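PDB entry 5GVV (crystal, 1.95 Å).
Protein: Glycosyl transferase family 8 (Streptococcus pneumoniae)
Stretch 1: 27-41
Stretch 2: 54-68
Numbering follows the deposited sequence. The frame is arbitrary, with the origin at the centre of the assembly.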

# COMPACT_ATOMS: atom_id res chain seq x y z
N LEU A 27 -2.21 4.65 16.11
CA LEU A 27 -1.84 4.21 17.46
C LEU A 27 -0.58 4.91 17.97
O LEU A 27 -0.55 5.41 19.10
CB LEU A 27 -1.64 2.68 17.47
CG LEU A 27 -1.14 2.01 18.75
CD1 LEU A 27 -2.13 2.18 19.89
CD2 LEU A 27 -0.87 0.54 18.52
N CYS A 28 0.46 4.96 17.13
CA CYS A 28 1.75 5.53 17.53
C CYS A 28 1.69 7.05 17.61
O CYS A 28 2.47 7.67 18.34
CB CYS A 28 2.84 5.10 16.54
SG CYS A 28 3.19 3.33 16.55
N ARG A 29 0.79 7.65 16.83
CA ARG A 29 0.59 9.09 16.87
C ARG A 29 0.23 9.56 18.28
O ARG A 29 0.67 10.63 18.71
CB ARG A 29 -0.53 9.46 15.89
CG ARG A 29 -0.97 10.92 15.96
CD ARG A 29 0.18 11.87 15.63
NE ARG A 29 -0.28 13.25 15.54
CZ ARG A 29 -0.31 14.10 16.56
NH1 ARG A 29 0.09 13.72 17.77
NH2 ARG A 29 -0.76 15.33 16.39
N HIS A 30 -0.53 8.75 19.00
CA HIS A 30 -1.10 9.18 20.28
C HIS A 30 -0.59 8.39 21.48
O HIS A 30 -0.93 8.71 22.62
CB HIS A 30 -2.62 9.11 20.22
CG HIS A 30 -3.23 9.96 19.14
ND1 HIS A 30 -3.31 11.33 19.23
CD2 HIS A 30 -3.78 9.63 17.95
CE1 HIS A 30 -3.89 11.81 18.14
NE2 HIS A 30 -4.18 10.79 17.35
N ASN A 31 0.23 7.36 21.23
CA ASN A 31 0.73 6.50 22.29
C ASN A 31 2.18 6.08 22.05
O ASN A 31 2.51 5.52 21.00
CB ASN A 31 -0.15 5.24 22.42
CG ASN A 31 -1.61 5.57 22.69
OD1 ASN A 31 -2.06 5.54 23.84
ND2 ASN A 31 -2.35 5.87 21.63
N SER A 32 3.05 6.35 23.02
CA SER A 32 4.45 5.95 22.92
C SER A 32 4.71 4.68 23.73
O SER A 32 3.80 4.13 24.35
CB SER A 32 5.37 7.07 23.41
OG SER A 32 5.04 7.47 24.74
N HIS A 33 5.96 4.21 23.70
CA HIS A 33 6.39 3.03 24.45
C HIS A 33 5.52 1.80 24.17
O HIS A 33 4.98 1.18 25.09
CB HIS A 33 6.41 3.32 25.95
CG HIS A 33 7.35 4.41 26.33
ND1 HIS A 33 7.03 5.75 26.20
CD2 HIS A 33 8.61 4.38 26.85
CE1 HIS A 33 8.05 6.49 26.62
NE2 HIS A 33 9.02 5.68 27.01
N LEU A 34 5.41 1.45 22.89
CA LEU A 34 4.57 0.32 22.51
C LEU A 34 5.39 -0.86 22.01
O LEU A 34 6.22 -0.72 21.11
CB LEU A 34 3.57 0.76 21.43
CG LEU A 34 2.78 2.03 21.72
CD1 LEU A 34 2.04 2.46 20.48
CD2 LEU A 34 1.81 1.82 22.86
N LYS A 35 5.16 -2.03 22.59
CA LYS A 35 5.72 -3.26 22.06
C LYS A 35 4.65 -3.87 21.17
O LYS A 35 3.68 -4.46 21.66
CB LYS A 35 6.12 -4.22 23.17
CG LYS A 35 6.82 -5.47 22.68
CD LYS A 35 7.31 -6.30 23.85
CE LYS A 35 7.99 -7.58 23.40
NZ LYS A 35 8.33 -8.41 24.60
N ILE A 36 4.82 -3.71 19.86
CA ILE A 36 3.82 -4.15 18.90
C ILE A 36 4.19 -5.49 18.27
O ILE A 36 5.25 -5.64 17.65
CB ILE A 36 3.62 -3.10 17.79
CG1 ILE A 36 3.04 -1.81 18.38
CG2 ILE A 36 2.70 -3.64 16.70
CD1 ILE A 36 2.91 -0.68 17.38
N TYR A 37 3.30 -6.47 18.41
CA TYR A 37 3.43 -7.74 17.70
C TYR A 37 2.59 -7.66 16.43
O TYR A 37 1.49 -7.11 16.45
CB TYR A 37 2.93 -8.90 18.55
CG TYR A 37 3.71 -9.16 19.83
CD1 TYR A 37 4.61 -10.21 19.91
CD2 TYR A 37 3.52 -8.37 20.96
CE1 TYR A 37 5.31 -10.46 21.08
CE2 TYR A 37 4.22 -8.62 22.14
CZ TYR A 37 5.12 -9.67 22.18
OH TYR A 37 5.83 -9.93 23.34
N LEU A 38 3.10 -8.19 15.32
CA LEU A 38 2.31 -8.26 14.09
C LEU A 38 2.31 -9.67 13.53
O LEU A 38 3.31 -10.14 12.99
CB LEU A 38 2.82 -7.27 13.04
CG LEU A 38 2.15 -7.32 11.66
CD1 LEU A 38 0.64 -7.17 11.80
CD2 LEU A 38 2.71 -6.22 10.76
N LEU A 39 1.17 -10.35 13.67
CA LEU A 39 1.03 -11.70 13.14
C LEU A 39 0.80 -11.64 11.63
O LEU A 39 -0.11 -10.95 11.16
CB LEU A 39 -0.12 -12.43 13.84
CG LEU A 39 0.23 -13.17 15.14
CD1 LEU A 39 0.68 -12.20 16.22
CD2 LEU A 39 -0.93 -14.04 15.63
N ASN A 40 1.63 -12.34 10.88
CA ASN A 40 1.53 -12.32 9.42
C ASN A 40 2.23 -13.53 8.80
O ASN A 40 2.94 -14.26 9.50
CB ASN A 40 2.14 -11.03 8.85
CG ASN A 40 3.66 -11.01 8.95
OD1 ASN A 40 4.37 -11.10 7.94
ND2 ASN A 40 4.18 -10.86 10.17
N GLN A 41 2.04 -13.73 7.50
CA GLN A 41 2.71 -14.81 6.78
C GLN A 41 3.65 -14.27 5.72
O GLN A 41 4.70 -14.85 5.46
CB GLN A 41 1.69 -15.70 6.07
CG GLN A 41 0.71 -16.43 6.95
CD GLN A 41 -0.09 -17.47 6.16
OE1 GLN A 41 -1.21 -17.21 5.72
NE2 GLN A 41 0.51 -18.64 5.97
N TYR A 54 11.30 3.06 13.84
CA TYR A 54 10.37 4.09 14.31
C TYR A 54 9.88 3.75 15.71
O TYR A 54 9.87 4.61 16.60
CB TYR A 54 9.17 4.20 13.36
CG TYR A 54 9.52 4.65 11.96
CD1 TYR A 54 10.69 5.35 11.70
CD2 TYR A 54 8.67 4.37 10.90
CE1 TYR A 54 11.01 5.76 10.42
CE2 TYR A 54 8.98 4.77 9.61
CZ TYR A 54 10.15 5.46 9.38
OH TYR A 54 10.46 5.86 8.09
N LEU A 55 9.44 2.51 15.89
CA LEU A 55 8.88 2.08 17.17
C LEU A 55 9.91 2.20 18.29
O LEU A 55 9.58 2.66 19.39
CB LEU A 55 8.37 0.64 17.08
CG LEU A 55 6.87 0.47 16.82
CD1 LEU A 55 6.07 1.06 17.97
CD2 LEU A 55 6.47 1.12 15.51
N GLN A 56 11.15 1.81 18.00
CA GLN A 56 12.22 1.89 18.99
C GLN A 56 12.55 3.34 19.37
O GLN A 56 12.84 3.64 20.53
CB GLN A 56 13.47 1.17 18.47
CG GLN A 56 13.28 -0.34 18.32
CD GLN A 56 14.50 -1.03 17.74
OE1 GLN A 56 15.42 -0.37 17.26
NE2 GLN A 56 14.50 -2.35 17.77
N GLU A 57 12.52 4.23 18.38
CA GLU A 57 12.81 5.63 18.63
C GLU A 57 11.74 6.26 19.52
O GLU A 57 12.00 7.27 20.19
CB GLU A 57 12.95 6.39 17.30
CG GLU A 57 14.22 6.03 16.54
CD GLU A 57 14.34 6.71 15.19
OE1 GLU A 57 13.32 7.16 14.63
OE2 GLU A 57 15.48 6.77 14.67
N MSE A 58 10.59 5.65 19.55
CA MSE A 58 9.49 6.12 20.37
C MSE A 58 9.44 5.33 21.68
O MSE A 58 8.49 5.44 22.43
CB MSE A 58 8.16 6.11 19.62
CG MSE A 58 8.15 7.10 18.45
SE MSE A 58 6.34 7.00 17.65
CE MSE A 58 6.09 5.31 16.79
N GLY A 59 10.49 4.54 21.95
CA GLY A 59 10.62 3.80 23.19
C GLY A 59 9.93 2.45 23.20
O GLY A 59 9.65 1.90 24.27
N GLY A 60 9.66 1.90 22.02
CA GLY A 60 8.97 0.62 21.93
C GLY A 60 9.71 -0.36 21.04
O GLY A 60 10.94 -0.28 20.92
N ASP A 61 8.99 -1.29 20.43
CA ASP A 61 9.60 -2.25 19.51
C ASP A 61 8.55 -2.81 18.55
O ASP A 61 7.35 -2.56 18.70
CB ASP A 61 10.26 -3.39 20.28
CG ASP A 61 11.55 -3.88 19.63
OD1 ASP A 61 11.77 -3.58 18.44
OD2 ASP A 61 12.33 -4.57 20.32
N LEU A 62 9.01 -3.56 17.55
CA LEU A 62 8.11 -4.20 16.59
C LEU A 62 8.52 -5.66 16.39
O LEU A 62 9.65 -5.95 16.00
CB LEU A 62 8.12 -3.45 15.25
CG LEU A 62 7.22 -4.04 14.16
CD1 LEU A 62 5.77 -4.13 14.64
CD2 LEU A 62 7.31 -3.23 12.87
N ILE A 63 7.59 -6.57 16.67
CA ILE A 63 7.89 -7.99 16.64
C ILE A 63 7.23 -8.65 15.45
O ILE A 63 6.00 -8.62 15.32
CB ILE A 63 7.40 -8.69 17.94
CG1 ILE A 63 7.76 -7.85 19.17
CG2 ILE A 63 7.99 -10.10 18.04
CD1 ILE A 63 9.26 -7.68 19.37
N ASP A 64 8.03 -9.26 14.58
CA ASP A 64 7.52 -9.96 13.41
C ASP A 64 7.12 -11.37 13.81
O ASP A 64 7.97 -12.22 14.07
CB ASP A 64 8.60 -10.00 12.31
CG ASP A 64 8.09 -10.62 11.01
OD1 ASP A 64 6.91 -11.03 10.94
OD2 ASP A 64 8.89 -10.69 10.04
N CYS A 65 5.81 -11.61 13.87
CA CYS A 65 5.33 -12.93 14.24
C CYS A 65 4.90 -13.69 12.99
O CYS A 65 3.79 -13.53 12.50
CB CYS A 65 4.18 -12.82 15.24
SG CYS A 65 4.67 -11.95 16.74
N LYS A 66 5.81 -14.52 12.48
CA LYS A 66 5.58 -15.22 11.22
C LYS A 66 4.79 -16.52 11.42
O LYS A 66 5.28 -17.47 12.05
CB LYS A 66 6.91 -15.50 10.50
CG LYS A 66 7.43 -14.30 9.71
CD LYS A 66 6.46 -13.92 8.60
CE LYS A 66 7.06 -12.93 7.60
NZ LYS A 66 7.08 -11.54 8.11
N LEU A 67 3.58 -16.54 10.89
CA LEU A 67 2.75 -17.74 10.94
C LEU A 67 3.08 -18.66 9.77
O LEU A 67 2.25 -18.92 8.90
CB LEU A 67 1.26 -17.39 10.95
CG LEU A 67 0.72 -16.69 12.20
CD1 LEU A 67 1.01 -15.22 12.11
CD2 LEU A 67 -0.77 -16.90 12.36
N ILE A 68 4.31 -19.16 9.77
CA ILE A 68 4.78 -20.04 8.71
C ILE A 68 5.03 -21.42 9.31
O ILE A 68 5.85 -21.57 10.21
CB ILE A 68 6.07 -19.50 8.07
CG1 ILE A 68 5.83 -18.09 7.52
CG2 ILE A 68 6.55 -20.45 6.97
CD1 ILE A 68 7.08 -17.41 6.99
O HOH W 1 6.61 3.18 20.80

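At the far end of two parallel strands, the side chain of Asn40 is held between a carboxylate and an ammonium group of the neighbouring strand. Its ND2 donates to OD1 of Asp64 (2.8 Å), and its OD1 accepts from NZ of Lys66 (2.8 Å). Lys66 NZ in turn forms a salt bridge with Asp64 OD2 (2.8 Å), so the amide, acid and amine close a ring of polar contacts. Asn40 ND2 also donates to its own strand, to Leu38 O (3.0 Å). All three residues are buried, and each polar end finds a partner there.

Strands 34-40 and 61-66 run in the same direction, 18° apart, and their backbones follow the alternating pattern of a parallel pair. Asp61 N donates to Leu34 O (2.9 Å), and Ile36 N to Asp61 O (3.0 Å); Ile63 N then donates to Ile36 O (2.7 Å) and Leu38 N to Ile63 O (2.9 Å). The ladder continues through Cys65 N to Leu38 O (3.0 Å) and Asn40 N to Cys65 O (3.0 Å), and reaches beyond the second strand with Leu67 N to Asn40 O (2.7 Å).

On the sheet face bearing Lys35, Tyr37 and Leu39, the Tyr37 ring meets two neighbours differently. Ile63 CG1 lies over the ring face, 4.1 Å from the centroid of the Tyr37 ring, whereas Cys65 SG approaches the edge, 3.6 Å from Tyr37 CD1. Leu39 packs its CB against Leu67 CD1 (3.5 Å) and its CD1 against Cys65 CB (3.7 Å). On the face of Ile36 and Leu38, Ile36 CG2 meets Leu62 CD1 (3.7 Å), while Ile36 CD1 reaches Leu55 CD1 (3.7 Å) on the helix preceding the second strand.

That helix also packs against the first one: Cys28 SG lies 3.9 Å from Leu55 CD1. Just past the helix, the selenomethionine Met58 brings its CE to 3.3 Å from Cys28 CB.

The turns before the strands are joined by His33 N donating to Met58 O (3.1 Å). A water accepts from Leu34 N (3.0 Å) and donates weakly to Leu55 O (3.3 Å) and Met58 O (3.4 Å), linking the start of the first strand to the helix end. Close approach here leaves no room for side chains at the two glycines: an ideal CB on Gly59 would lie 2.9 Å from His33 CD2, and one on Gly60 would lie 2.1 Å from Leu34 O. Gly59 also has a positive phi of 85°, which itself favours glycine.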